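Local coordinates for protein exopolygalacturonase (Yersinia enterocolitica, PDB 2UVF) that probably hydrolyses pectic polygalacturonan from the chain end, releasing digalacturonic acid, as a periplasmic exo-acting glycoside hydrolase of family 28, at residues A[383-386]-A[390-393]; A[445-450]-A[518-523]; A[160-165]-A[176-181]; A[48-53]-A[186-191]; A[282-285]-A[289-292]. All blocks are in the same frame, centred on the assembly; numbering follows the deposited sequence.

Interaction 1: A[383-386]-A[390-393]; sequences IEFG and NVMV. With ADA (alpha-D-galactopyranuronic acid), chain C.
The interior of the right-handed parallel beta-helix of this family 28 hydrolase is packed here by two consecutive strands on different faces of the coil. Strand 383-386 and strand 391-393 run at 166° with axes 10.0 Å apart at closest approach, too far for backbone pairing. Phe385, its CG anti to the carbonyl carbon (chi1 -70°), lays its ring between them. Val391 CG2 sits over the centre, 3.5 Å from the centroid of the Phe385 ring and 1° off the normal, a CH-pi contact. Ile383 CG2 lies over the opposite face, offset toward the rim, and Val393 CG2 meets the ring edge in plane, 3.6 Å from Phe385 CZ. The ring is thus held on both faces and at one edge, which should restrict how far it can turn. Val365 of strand 365-368 touches Phe385 and Val391, and Ala367 touches Ile383 and Val393. Glu384, between the inward-pointing Ile383 and Phe385, faces the other way into the glycan pocket, where its CD lies 3.3 Å from O3 of the bound galacturonic acid. At the other end of the strand pair, Ile383 and Val393 meet tip to tip, CD1 of Ile383 lying 3.9 Å from CG2 of Val393.

Interaction 2: A[445-450]-A[518-523]; sequences GAWIED and QFYDFT
Trp447 lays the six-membered part of its indole against the start of strand 518-532 and overlaps Gln518 and Tyr520 there with CH2 and CZ3. Its CH2 atom makes both closest approaches, 3.6 Å to Gln518 CG and 3.6 Å to Tyr520 CE2. The two aromatic groups meet obliquely: the centroids of the Trp447 six-membered ring and the Tyr520 ring are 5.8 Å apart and their planes are inclined by 74°. Gln518 brings its aliphatic CG to the indole because CG stands between the backbone N and the carbonyl carbon (chi1 56°), and its amide plane is turned 37° from the indole. Trp447 CZ3 also comes within 3.8 Å of Gln518 O, so the backbone takes part. The contact is small, 131 Å² in all, and lies near the surface. Arg478 ties it together, forming a cation-pi pair with Trp447 and hydrogen-bonding through NH1 to the Tyr520 hydroxyl. That arginine belongs to strand 476-490, which pairs in parallel with strand 448-459 as one neighbour and strand 518-532 as the other, so Trp447 and Tyr520 meet across an intervening strand of the beta-helix.

Interaction 3: A[160-165]-A[176-181]; sequences RDFGAI and IQQAID
The loop residues 160-165 pass beside helix 173-181 with the closest pair of CA atoms, those of Phe162 and Ala179, 6.2 Å apart, and the loop is pinched by a turn in which Gly163 N bonds to Arg160 O at 3.2 Å. Just after Phe162 the chain takes positive phi at Gly163, a backbone shape in which a side chain would collide with the carbonyl O of Phe162. Phe162 carries the contact. With CG anti to the carbonyl carbon (chi1 -64°), its ring is laid on the helix so that one face looks at the backbone of Ala179: Ala179 CA stands 3.8 Å from the centroid of the Phe162 ring and 7° off its normal, a CH-pi contact over the centre. Over the same face Ala179 CB comes to 3.7 Å from Phe162 CD2. Gln178, one residue earlier, approaches obliquely with its aliphatic part, CB lying 3.6 Å from Phe162 CD1; its chain bends at chi2, and the plane of its amide is inclined by 52° to the ring. Val157 of strand 156-158 touches both Phe162 and Ala179. An Asp-Phe-Gly-Ala segment followed by a helix is consistent with the N-terminal start of pectate lyase-like beta-helices. The ring packs on the aliphatic parts and peptide backbone of Gln178 and Ala179: the small alanine lets an aromatic face come close to the helix, so the loop is held by dispersion and CH-pi contact, while the partly exposed Phe162 and exposed Gln178 leave the outer side of the contact near solvent.

Interaction 4: A[48-53]-A[186-191]; sequences YDESSI and GCRVEI
Glu50 and Arg188 form an end-on, two-pronged salt bridge that carries most of this contact. Arg188 NH2 donates to Glu50 OE1 at 2.8 Å with an N-H...O angle of 149°, and Arg188 NH1 reaches Glu50 OE2 at 3.2 Å; each oxygen uses its syn lone pair. The carboxylate and guanidinium planes are only 11° apart, so the two flat groups lie edge to edge and nearly coplanar. A second carboxylate joins from a different direction: Asp49 OD2 makes a salt bridge to Arg188 NH2 at 3.1 Å, the Asp49 carboxylate being turned well out of the guanidinium plane. One nitrogen therefore serves two acidic groups. Asp49 OD2 and Glu50 OE1, both acceptors, are only 3.1 Å apart, a closeness the positive charge probably offsets. Arg188 can reach across because CG is anti to the backbone N (chi1 179°) and the chain stays extended until it bends at chi3. Glu50 instead bends at chi2. Away from the charges the packing is thin: Pro154 touches both Glu50 and Arg188, and Thr208 and Asn210 of strand 207-211, the parallel neighbour of 187-191, lie against Arg188. Cys187, beside Arg188, is disulfide-bonded to Cys183. The network is an interdomain salt bridge, joining a loop of the N-terminal fibronectin type III-like domain to strand 187-191, an early strand of the parallel beta-helix.

Interaction 5: A[282-285]-A[289-292]; sequences ITDE and SLPQ
Ile282 and Leu290 are a hydrogen-bonded antiparallel pair, and the tight part of this contact is built on them. Ile282 N bonds to Leu290 O at 3.0 Å and Leu290 N to Ile282 O at 2.9 Å. Ser289 CA adds a CA-H...O contact to Ile282 O at 3.4 Å. Ile282 and Leu290 share one face of the two strands, where Ile282 CG1 is 4.0 Å from Leu290 CB. On that side Ile282 CG1 also packs 3.6 Å from Gln292 CD, the two side chains crossing at about a right angle. Asp284 crosses Leu290 similarly, its CB 3.8 Å from Leu290 CD1. The carboxylate of Asp284 is held from outside the pair: OD2 by Tyr94 of helix 92-100, OD1 by the backbone N of both Leu286 and Arg288, so the carboxylate spans the turn 284-288. Leu290 also rests on Phe397 and Gln373 of the beta-helix. The other face is looser: Thr283 and Ser289 form a non-hydrogen-bonded pair there, but their side chains do not touch each other across the strands, and both residues are exposed. This is a two-stranded beta hairpin, strands 280-283 and 289-293, lying outside the strand pairing of the parallel coil and packed against it.

In the fold
Along the chain, interaction 3 is nested within the loop closed by interaction 4, and interactions 5, 1 and 2 follow in series. Interactions 3 and 4, with centres about 18 Å apart, touch where Ala179 and Ile180 pack on Val189, joining helix 173-181 to strand 187-191. The coil leads on to interaction 1, near the centre of the chain, and to interaction 2, about 15 Å from it between centres; interactions 2 and 3, their centres about 44 Å apart, lie on opposite sides of the chain's centre. Interaction 5 is a hairpin beside the coil, about 26 Å from interaction 1 between centres. The N-terminal domain thus meets the coil at its early end and again near interactions 1 and 5.

Interaction 1: A[383-386]-A[390-393]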
# COMPACT_ATOMS: atom_id res chain seq x y z
N ILE A 383 0.07 3.40 -1.82
CA ILE A 383 0.61 3.79 -0.52
C ILE A 383 2.11 3.54 -0.51
O ILE A 383 2.56 2.43 -0.80
CB ILE A 383 -0.07 3.04 0.67
CG1 ILE A 383 -1.61 3.20 0.65
CG2 ILE A 383 0.51 3.56 2.01
CD1 ILE A 383 -2.39 2.31 1.62
N GLU A 384 2.88 4.59 -0.20
CA GLU A 384 4.30 4.43 0.10
C GLU A 384 4.52 4.32 1.59
O GLU A 384 3.98 5.13 2.34
CB GLU A 384 5.12 5.61 -0.43
CG GLU A 384 5.18 5.69 -1.91
CD GLU A 384 6.03 6.82 -2.39
OE1 GLU A 384 6.55 7.59 -1.56
OE2 GLU A 384 6.18 6.94 -3.61
N PHE A 385 5.29 3.31 2.01
CA PHE A 385 5.80 3.21 3.36
C PHE A 385 7.32 3.45 3.32
O PHE A 385 8.06 2.73 2.63
CB PHE A 385 5.43 1.86 4.00
CG PHE A 385 3.96 1.69 4.30
CD1 PHE A 385 3.33 2.48 5.27
CD2 PHE A 385 3.21 0.72 3.63
CE1 PHE A 385 1.96 2.33 5.55
CE2 PHE A 385 1.84 0.55 3.91
CZ PHE A 385 1.22 1.36 4.88
N GLY A 386 7.78 4.49 4.01
CA GLY A 386 9.18 4.90 3.95
C GLY A 386 9.84 5.05 5.30
O GLY A 386 9.46 5.94 6.09
N ASN A 390 5.91 -0.87 11.95
CA ASN A 390 4.61 -1.40 12.38
C ASN A 390 3.44 -0.78 11.59
O ASN A 390 2.71 0.06 12.10
CB ASN A 390 4.47 -1.24 13.92
CG ASN A 390 3.22 -1.90 14.47
OD1 ASN A 390 2.52 -1.30 15.29
ND2 ASN A 390 2.93 -3.13 14.05
N VAL A 391 3.30 -1.19 10.33
CA VAL A 391 2.24 -0.70 9.43
C VAL A 391 1.28 -1.82 8.96
O VAL A 391 1.61 -3.00 8.95
CB VAL A 391 2.80 0.15 8.23
CG1 VAL A 391 3.88 1.16 8.69
CG2 VAL A 391 3.37 -0.74 7.11
N MET A 392 0.08 -1.44 8.59
CA MET A 392 -0.97 -2.42 8.31
C MET A 392 -1.88 -1.87 7.24
O MET A 392 -2.25 -0.72 7.31
CB MET A 392 -1.78 -2.64 9.58
CG MET A 392 -2.55 -3.90 9.62
SD MET A 392 -3.70 -3.79 11.00
CE MET A 392 -2.63 -4.03 12.42
N VAL A 393 -2.18 -2.68 6.23
CA VAL A 393 -3.12 -2.33 5.18
C VAL A 393 -4.10 -3.49 4.94
O VAL A 393 -3.70 -4.59 4.55
CB VAL A 393 -2.38 -1.99 3.86
CG1 VAL A 393 -3.35 -1.85 2.69
CG2 VAL A 393 -1.55 -0.73 3.99
C1 ADA C . 11.04 5.36 -5.46
C2 ADA C . 10.54 4.73 -4.15
C3 ADA C . 9.23 5.45 -3.76
C4 ADA C . 9.49 6.98 -3.59
C5 ADA C . 10.06 7.56 -4.90
C6 ADA C . 10.42 9.07 -4.95
O2 ADA C . 10.35 3.31 -4.28
O3 ADA C . 8.66 4.87 -2.59
O4 ADA C . 10.37 7.24 -2.50
O5 ADA C . 11.23 6.80 -5.34
O6B ADA C . 11.55 9.35 -5.41
O6A ADA C . 9.59 9.91 -4.55

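Interaction 2: A[445-450]-A[518-523]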
# COMPACT_ATOMS: atom_id res chain seq x y z
N GLY A 445 18.06 1.00 1.11
CA GLY A 445 19.12 1.50 2.00
C GLY A 445 19.19 1.06 3.46
O GLY A 445 20.12 0.36 3.84
N ALA A 446 18.24 1.49 4.28
CA ALA A 446 18.26 1.14 5.71
C ALA A 446 17.70 -0.26 6.02
O ALA A 446 17.58 -0.64 7.19
CB ALA A 446 17.55 2.20 6.55
N TRP A 447 17.39 -1.03 4.98
CA TRP A 447 16.74 -2.35 5.09
C TRP A 447 15.21 -2.28 5.09
O TRP A 447 14.61 -1.46 5.77
CB TRP A 447 17.26 -3.17 6.30
CG TRP A 447 18.64 -3.75 6.09
CD1 TRP A 447 19.82 -3.28 6.60
CD2 TRP A 447 18.99 -4.91 5.29
NE1 TRP A 447 20.87 -4.06 6.18
CE2 TRP A 447 20.39 -5.07 5.37
CE3 TRP A 447 18.25 -5.81 4.51
CZ2 TRP A 447 21.08 -6.10 4.71
CZ3 TRP A 447 18.93 -6.84 3.86
CH2 TRP A 447 20.33 -6.97 3.96
N ILE A 448 14.60 -3.15 4.29
CA ILE A 448 13.16 -3.41 4.34
C ILE A 448 12.97 -4.80 4.93
O ILE A 448 13.58 -5.76 4.46
CB ILE A 448 12.49 -3.30 2.94
CG1 ILE A 448 12.62 -1.86 2.40
CG2 ILE A 448 11.02 -3.76 3.00
CD1 ILE A 448 12.66 -1.74 0.90
N GLU A 449 12.14 -4.92 5.95
CA GLU A 449 12.12 -6.18 6.68
C GLU A 449 10.83 -6.43 7.46
O GLU A 449 10.10 -5.50 7.80
CB GLU A 449 13.31 -6.23 7.64
CG GLU A 449 13.22 -5.21 8.78
CD GLU A 449 14.55 -4.98 9.50
OE1 GLU A 449 15.60 -5.47 9.03
OE2 GLU A 449 14.51 -4.29 10.53
N ASP A 450 10.59 -7.72 7.74
CA ASP A 450 9.45 -8.17 8.54
C ASP A 450 8.14 -7.80 7.86
O ASP A 450 7.29 -7.17 8.47
CB ASP A 450 9.47 -7.61 9.97
CG ASP A 450 10.81 -7.81 10.71
OD1 ASP A 450 11.67 -8.63 10.29
OD2 ASP A 450 10.98 -7.13 11.76
N GLN A 518 21.27 -6.68 -1.13
CA GLN A 518 20.98 -8.11 -1.15
C GLN A 518 19.56 -8.43 -0.68
O GLN A 518 19.02 -7.78 0.21
CB GLN A 518 22.01 -8.88 -0.30
CG GLN A 518 22.12 -8.40 1.15
CD GLN A 518 23.46 -8.71 1.81
OE1 GLN A 518 23.85 -9.88 1.95
NE2 GLN A 518 24.17 -7.67 2.25
N PHE A 519 18.97 -9.44 -1.31
CA PHE A 519 17.69 -9.98 -0.89
C PHE A 519 17.89 -11.40 -0.36
O PHE A 519 18.54 -12.23 -0.99
CB PHE A 519 16.69 -9.98 -2.05
CG PHE A 519 16.38 -8.61 -2.58
CD1 PHE A 519 15.65 -7.69 -1.82
CD2 PHE A 519 16.79 -8.24 -3.86
CE1 PHE A 519 15.36 -6.42 -2.30
CE2 PHE A 519 16.50 -6.98 -4.36
CZ PHE A 519 15.79 -6.07 -3.58
N TYR A 520 17.37 -11.65 0.84
CA TYR A 520 17.43 -12.97 1.43
C TYR A 520 16.28 -13.24 2.41
O TYR A 520 15.68 -12.31 2.96
CB TYR A 520 18.82 -13.25 2.06
CG TYR A 520 19.14 -12.48 3.32
CD1 TYR A 520 18.74 -12.96 4.57
CD2 TYR A 520 19.87 -11.29 3.26
CE1 TYR A 520 19.03 -12.25 5.73
CE2 TYR A 520 20.17 -10.57 4.43
CZ TYR A 520 19.75 -11.06 5.65
OH TYR A 520 20.03 -10.35 6.80
N ASP A 521 15.98 -14.52 2.61
CA ASP A 521 14.92 -14.93 3.52
C ASP A 521 13.55 -14.44 2.98
O ASP A 521 12.87 -13.62 3.59
CB ASP A 521 15.22 -14.47 4.95
CG ASP A 521 14.25 -15.01 5.98
OD1 ASP A 521 13.64 -16.07 5.73
OD2 ASP A 521 14.09 -14.35 7.04
N PHE A 522 13.22 -14.93 1.79
CA PHE A 522 11.93 -14.69 1.13
C PHE A 522 11.19 -16.00 1.07
O PHE A 522 11.74 -17.04 0.70
CB PHE A 522 12.12 -14.16 -0.30
CG PHE A 522 12.22 -12.66 -0.40
CD1 PHE A 522 13.12 -11.94 0.39
CD2 PHE A 522 11.44 -11.96 -1.33
CE1 PHE A 522 13.21 -10.55 0.28
CE2 PHE A 522 11.53 -10.57 -1.45
CZ PHE A 522 12.41 -9.87 -0.64
N THR A 523 9.91 -15.93 1.41
CA THR A 523 9.02 -17.07 1.40
C THR A 523 7.81 -16.82 0.51
O THR A 523 7.04 -15.86 0.71
CB THR A 523 8.57 -17.39 2.84
OG1 THR A 523 9.72 -17.74 3.61
CG2 THR A 523 7.57 -18.54 2.87

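Interaction 3: A[160-165]-A[176-181]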
# COMPACT_ATOMS: atom_id res chain seq x y z
N ARG A 160 -17.39 24.46 6.97
CA ARG A 160 -18.35 25.44 6.44
C ARG A 160 -18.55 26.61 7.40
O ARG A 160 -18.86 27.72 6.97
CB ARG A 160 -19.68 24.78 6.09
CG ARG A 160 -19.63 23.96 4.82
CD ARG A 160 -21.02 23.54 4.35
NE ARG A 160 -21.69 24.62 3.62
CZ ARG A 160 -21.60 24.82 2.30
NH1 ARG A 160 -20.85 24.03 1.54
NH2 ARG A 160 -22.26 25.83 1.74
N ASP A 161 -18.35 26.35 8.70
CA ASP A 161 -18.42 27.38 9.73
C ASP A 161 -17.23 28.35 9.68
O ASP A 161 -17.22 29.37 10.38
CB ASP A 161 -18.52 26.72 11.12
CG ASP A 161 -19.79 25.89 11.28
OD1 ASP A 161 -20.72 26.05 10.46
OD2 ASP A 161 -19.86 25.08 12.22
N PHE A 162 -16.24 28.03 8.84
CA PHE A 162 -15.08 28.89 8.63
C PHE A 162 -15.02 29.44 7.21
O PHE A 162 -13.99 29.95 6.77
CB PHE A 162 -13.78 28.17 8.97
CG PHE A 162 -13.66 27.79 10.41
CD1 PHE A 162 -12.86 28.53 11.28
CD2 PHE A 162 -14.37 26.69 10.92
CE1 PHE A 162 -12.76 28.17 12.62
CE2 PHE A 162 -14.28 26.33 12.25
CZ PHE A 162 -13.48 27.08 13.11
N GLY A 163 -16.14 29.34 6.49
CA GLY A 163 -16.29 29.97 5.19
C GLY A 163 -15.98 29.11 3.97
O GLY A 163 -15.83 29.64 2.86
N ALA A 164 -15.90 27.80 4.16
CA ALA A 164 -15.71 26.88 3.04
C ALA A 164 -17.03 26.64 2.33
O ALA A 164 -18.06 26.38 2.97
CB ALA A 164 -15.08 25.57 3.49
N ILE A 165 -16.99 26.71 1.01
CA ILE A 165 -18.20 26.63 0.20
C ILE A 165 -17.97 25.83 -1.08
O ILE A 165 -16.93 25.96 -1.74
CB ILE A 165 -18.78 28.06 -0.07
CG1 ILE A 165 -20.02 27.99 -0.97
CG2 ILE A 165 -17.68 29.00 -0.57
CD1 ILE A 165 -20.35 29.29 -1.67
N ILE A 176 -10.51 25.84 5.42
CA ILE A 176 -10.15 24.50 5.91
C ILE A 176 -9.01 24.55 6.92
O ILE A 176 -9.06 23.88 7.95
CB ILE A 176 -9.82 23.52 4.74
CG1 ILE A 176 -11.06 23.29 3.86
CG2 ILE A 176 -9.32 22.17 5.29
CD1 ILE A 176 -10.75 22.91 2.43
N GLN A 177 -7.98 25.35 6.63
CA GLN A 177 -6.86 25.55 7.55
C GLN A 177 -7.31 26.19 8.85
O GLN A 177 -6.89 25.77 9.93
CB GLN A 177 -5.78 26.41 6.91
CG GLN A 177 -4.44 26.27 7.58
CD GLN A 177 -3.81 24.93 7.31
OE1 GLN A 177 -3.71 24.08 8.20
NE2 GLN A 177 -3.39 24.73 6.06
N GLN A 178 -8.17 27.21 8.74
CA GLN A 178 -8.80 27.88 9.88
C GLN A 178 -9.47 26.84 10.78
O GLN A 178 -9.27 26.85 12.01
CB GLN A 178 -9.82 28.91 9.39
CG GLN A 178 -9.66 30.31 9.93
CD GLN A 178 -9.68 31.35 8.81
OE1 GLN A 178 -8.63 31.82 8.37
NE2 GLN A 178 -10.88 31.70 8.33
N ALA A 179 -10.24 25.93 10.16
CA ALA A 179 -10.95 24.86 10.88
C ALA A 179 -10.02 23.88 11.60
O ALA A 179 -10.28 23.52 12.75
CB ALA A 179 -11.91 24.12 9.95
N ILE A 180 -8.94 23.47 10.93
CA ILE A 180 -7.92 22.60 11.56
C ILE A 180 -7.18 23.35 12.67
O ILE A 180 -6.88 22.77 13.72
CB ILE A 180 -6.89 22.03 10.54
CG1 ILE A 180 -7.57 21.17 9.47
CG2 ILE A 180 -5.81 21.22 11.26
CD1 ILE A 180 -6.78 21.04 8.17
N ASP A 181 -6.89 24.63 12.44
CA ASP A 181 -6.21 25.46 13.44
C ASP A 181 -7.04 25.58 14.72
O ASP A 181 -6.52 25.38 15.82
CB ASP A 181 -5.88 26.85 12.88
CG ASP A 181 -4.70 26.85 11.93
OD1 ASP A 181 -3.81 25.97 12.06
OD2 ASP A 181 -4.65 27.73 11.04

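Interaction 4: A[48-53]-A[186-191]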
# COMPACT_ATOMS: atom_id res chain seq x y z
N TYR A 48 -10.71 2.86 16.08
CA TYR A 48 -11.92 2.95 16.90
C TYR A 48 -12.47 4.37 16.99
O TYR A 48 -11.83 5.34 16.57
CB TYR A 48 -11.70 2.33 18.28
CG TYR A 48 -10.71 3.06 19.14
CD1 TYR A 48 -11.11 4.13 19.95
CD2 TYR A 48 -9.38 2.68 19.17
CE1 TYR A 48 -10.21 4.80 20.74
CE2 TYR A 48 -8.47 3.35 19.96
CZ TYR A 48 -8.90 4.41 20.75
OH TYR A 48 -8.00 5.09 21.53
N ASP A 49 -13.67 4.45 17.55
CA ASP A 49 -14.53 5.60 17.41
C ASP A 49 -15.29 5.78 18.72
O ASP A 49 -15.04 5.06 19.68
CB ASP A 49 -15.55 5.29 16.30
CG ASP A 49 -15.72 6.43 15.36
OD1 ASP A 49 -16.57 6.34 14.45
OD2 ASP A 49 -15.00 7.43 15.54
N GLU A 50 -16.25 6.70 18.75
CA GLU A 50 -17.22 6.74 19.84
C GLU A 50 -18.32 5.67 19.73
O GLU A 50 -19.01 5.40 20.71
CB GLU A 50 -17.86 8.13 19.96
CG GLU A 50 -18.77 8.53 18.81
CD GLU A 50 -18.01 9.22 17.70
OE1 GLU A 50 -16.80 8.92 17.52
OE2 GLU A 50 -18.61 10.07 17.00
N SER A 51 -18.48 5.07 18.55
CA SER A 51 -19.51 4.04 18.40
C SER A 51 -19.07 2.76 17.68
O SER A 51 -19.88 1.86 17.47
CB SER A 51 -20.80 4.60 17.80
OG SER A 51 -20.56 5.43 16.68
N SER A 52 -17.80 2.68 17.30
CA SER A 52 -17.31 1.53 16.54
C SER A 52 -15.88 1.15 16.88
O SER A 52 -15.06 2.00 17.20
CB SER A 52 -17.47 1.76 15.03
OG SER A 52 -16.93 3.01 14.66
N ILE A 53 -15.60 -0.15 16.80
CA ILE A 53 -14.26 -0.71 17.01
C ILE A 53 -14.00 -1.69 15.87
O ILE A 53 -14.90 -2.44 15.48
CB ILE A 53 -14.14 -1.41 18.41
CG1 ILE A 53 -14.38 -0.40 19.55
CG2 ILE A 53 -12.78 -2.14 18.58
CD1 ILE A 53 -14.72 -1.04 20.92
N GLY A 186 -8.57 15.88 20.06
CA GLY A 186 -9.72 14.97 19.97
C GLY A 186 -10.84 15.43 19.05
O GLY A 186 -11.89 14.77 18.97
N CYS A 187 -10.63 16.55 18.35
CA CYS A 187 -11.60 17.08 17.40
C CYS A 187 -11.84 16.13 16.22
O CYS A 187 -11.11 15.16 16.03
CB CYS A 187 -11.18 18.47 16.90
SG CYS A 187 -9.49 18.64 16.17
N ARG A 188 -12.90 16.41 15.47
CA ARG A 188 -13.09 15.83 14.16
C ARG A 188 -13.51 16.95 13.22
O ARG A 188 -14.59 17.54 13.39
CB ARG A 188 -14.14 14.71 14.19
CG ARG A 188 -14.43 14.07 12.83
CD ARG A 188 -15.60 13.09 12.89
NE ARG A 188 -15.30 12.01 13.82
CZ ARG A 188 -16.19 11.35 14.55
NH1 ARG A 188 -17.50 11.63 14.49
NH2 ARG A 188 -15.77 10.40 15.37
N VAL A 189 -12.64 17.28 12.26
CA VAL A 189 -12.97 18.28 11.24
C VAL A 189 -13.79 17.59 10.14
O VAL A 189 -13.36 16.58 9.60
CB VAL A 189 -11.68 18.92 10.65
CG1 VAL A 189 -12.02 19.99 9.61
CG2 VAL A 189 -10.84 19.51 11.75
N GLU A 190 -14.98 18.13 9.85
CA GLU A 190 -15.87 17.58 8.83
C GLU A 190 -15.84 18.40 7.54
O GLU A 190 -15.98 19.62 7.58
CB GLU A 190 -17.34 17.52 9.31
CG GLU A 190 -17.56 17.09 10.76
CD GLU A 190 -17.72 15.58 10.95
OE1 GLU A 190 -17.25 14.80 10.10
OE2 GLU A 190 -18.33 15.19 11.98
N ILE A 191 -15.65 17.71 6.41
CA ILE A 191 -15.87 18.28 5.07
C ILE A 191 -17.13 17.60 4.49
O ILE A 191 -17.03 16.50 3.91
CB ILE A 191 -14.66 18.03 4.13
CG1 ILE A 191 -13.38 18.68 4.70
CG2 ILE A 191 -14.96 18.52 2.71
CD1 ILE A 191 -12.10 18.20 4.08

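Interaction 5: A[282-285]-A[289-292]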
# COMPACT_ATOMS: atom_id res chain seq x y z
N ILE A 282 -13.86 3.59 -17.59
CA ILE A 282 -14.17 2.23 -18.02
C ILE A 282 -15.24 1.64 -17.07
O ILE A 282 -15.50 2.20 -16.01
CB ILE A 282 -12.91 1.31 -18.11
CG1 ILE A 282 -12.16 1.24 -16.79
CG2 ILE A 282 -11.99 1.73 -19.29
CD1 ILE A 282 -11.25 0.05 -16.65
N THR A 283 -15.88 0.55 -17.48
CA THR A 283 -16.76 -0.23 -16.60
C THR A 283 -15.92 -1.41 -16.09
O THR A 283 -15.35 -2.14 -16.90
CB THR A 283 -18.02 -0.72 -17.37
OG1 THR A 283 -18.81 0.41 -17.76
CG2 THR A 283 -18.90 -1.69 -16.51
N ASP A 284 -15.83 -1.60 -14.77
CA ASP A 284 -15.00 -2.70 -14.21
C ASP A 284 -15.69 -4.07 -14.17
O ASP A 284 -16.78 -4.23 -14.72
CB ASP A 284 -14.29 -2.31 -12.89
CG ASP A 284 -15.20 -2.38 -11.65
OD1 ASP A 284 -16.26 -3.06 -11.66
OD2 ASP A 284 -14.82 -1.74 -10.63
N GLU A 285 -15.02 -5.05 -13.56
CA GLU A 285 -15.45 -6.47 -13.57
C GLU A 285 -16.69 -6.74 -12.68
O GLU A 285 -17.37 -7.76 -12.83
CB GLU A 285 -14.26 -7.40 -13.20
CG GLU A 285 -13.61 -7.14 -11.82
CD GLU A 285 -12.51 -6.08 -11.84
OE1 GLU A 285 -12.39 -5.33 -12.84
OE2 GLU A 285 -11.74 -6.00 -10.85
N SER A 289 -18.06 1.81 -12.33
CA SER A 289 -17.25 2.73 -13.14
C SER A 289 -15.90 3.03 -12.46
O SER A 289 -15.86 3.33 -11.26
CB SER A 289 -18.02 4.03 -13.37
OG SER A 289 -17.72 4.96 -12.34
N LEU A 290 -14.81 2.90 -13.23
CA LEU A 290 -13.48 3.37 -12.80
C LEU A 290 -13.00 4.55 -13.62
O LEU A 290 -13.06 4.48 -14.86
CB LEU A 290 -12.45 2.26 -12.97
CG LEU A 290 -12.41 1.16 -11.94
CD1 LEU A 290 -11.41 0.14 -12.42
CD2 LEU A 290 -12.02 1.73 -10.58
N PRO A 291 -12.48 5.62 -12.96
CA PRO A 291 -11.83 6.71 -13.69
C PRO A 291 -10.50 6.29 -14.27
O PRO A 291 -9.78 5.48 -13.66
CB PRO A 291 -11.60 7.79 -12.62
CG PRO A 291 -11.45 7.02 -11.35
CD PRO A 291 -12.48 5.88 -11.50
N GLN A 292 -10.17 6.83 -15.45
CA GLN A 292 -8.91 6.53 -16.11
C GLN A 292 -8.17 7.84 -16.35
O GLN A 292 -8.71 8.75 -16.96
CB GLN A 292 -9.18 5.82 -17.44
CG GLN A 292 -10.04 4.55 -17.29
CD GLN A 292 -9.22 3.36 -16.87
OE1 GLN A 292 -9.12 3.03 -15.67
NE2 GLN A 292 -8.61 2.71 -17.83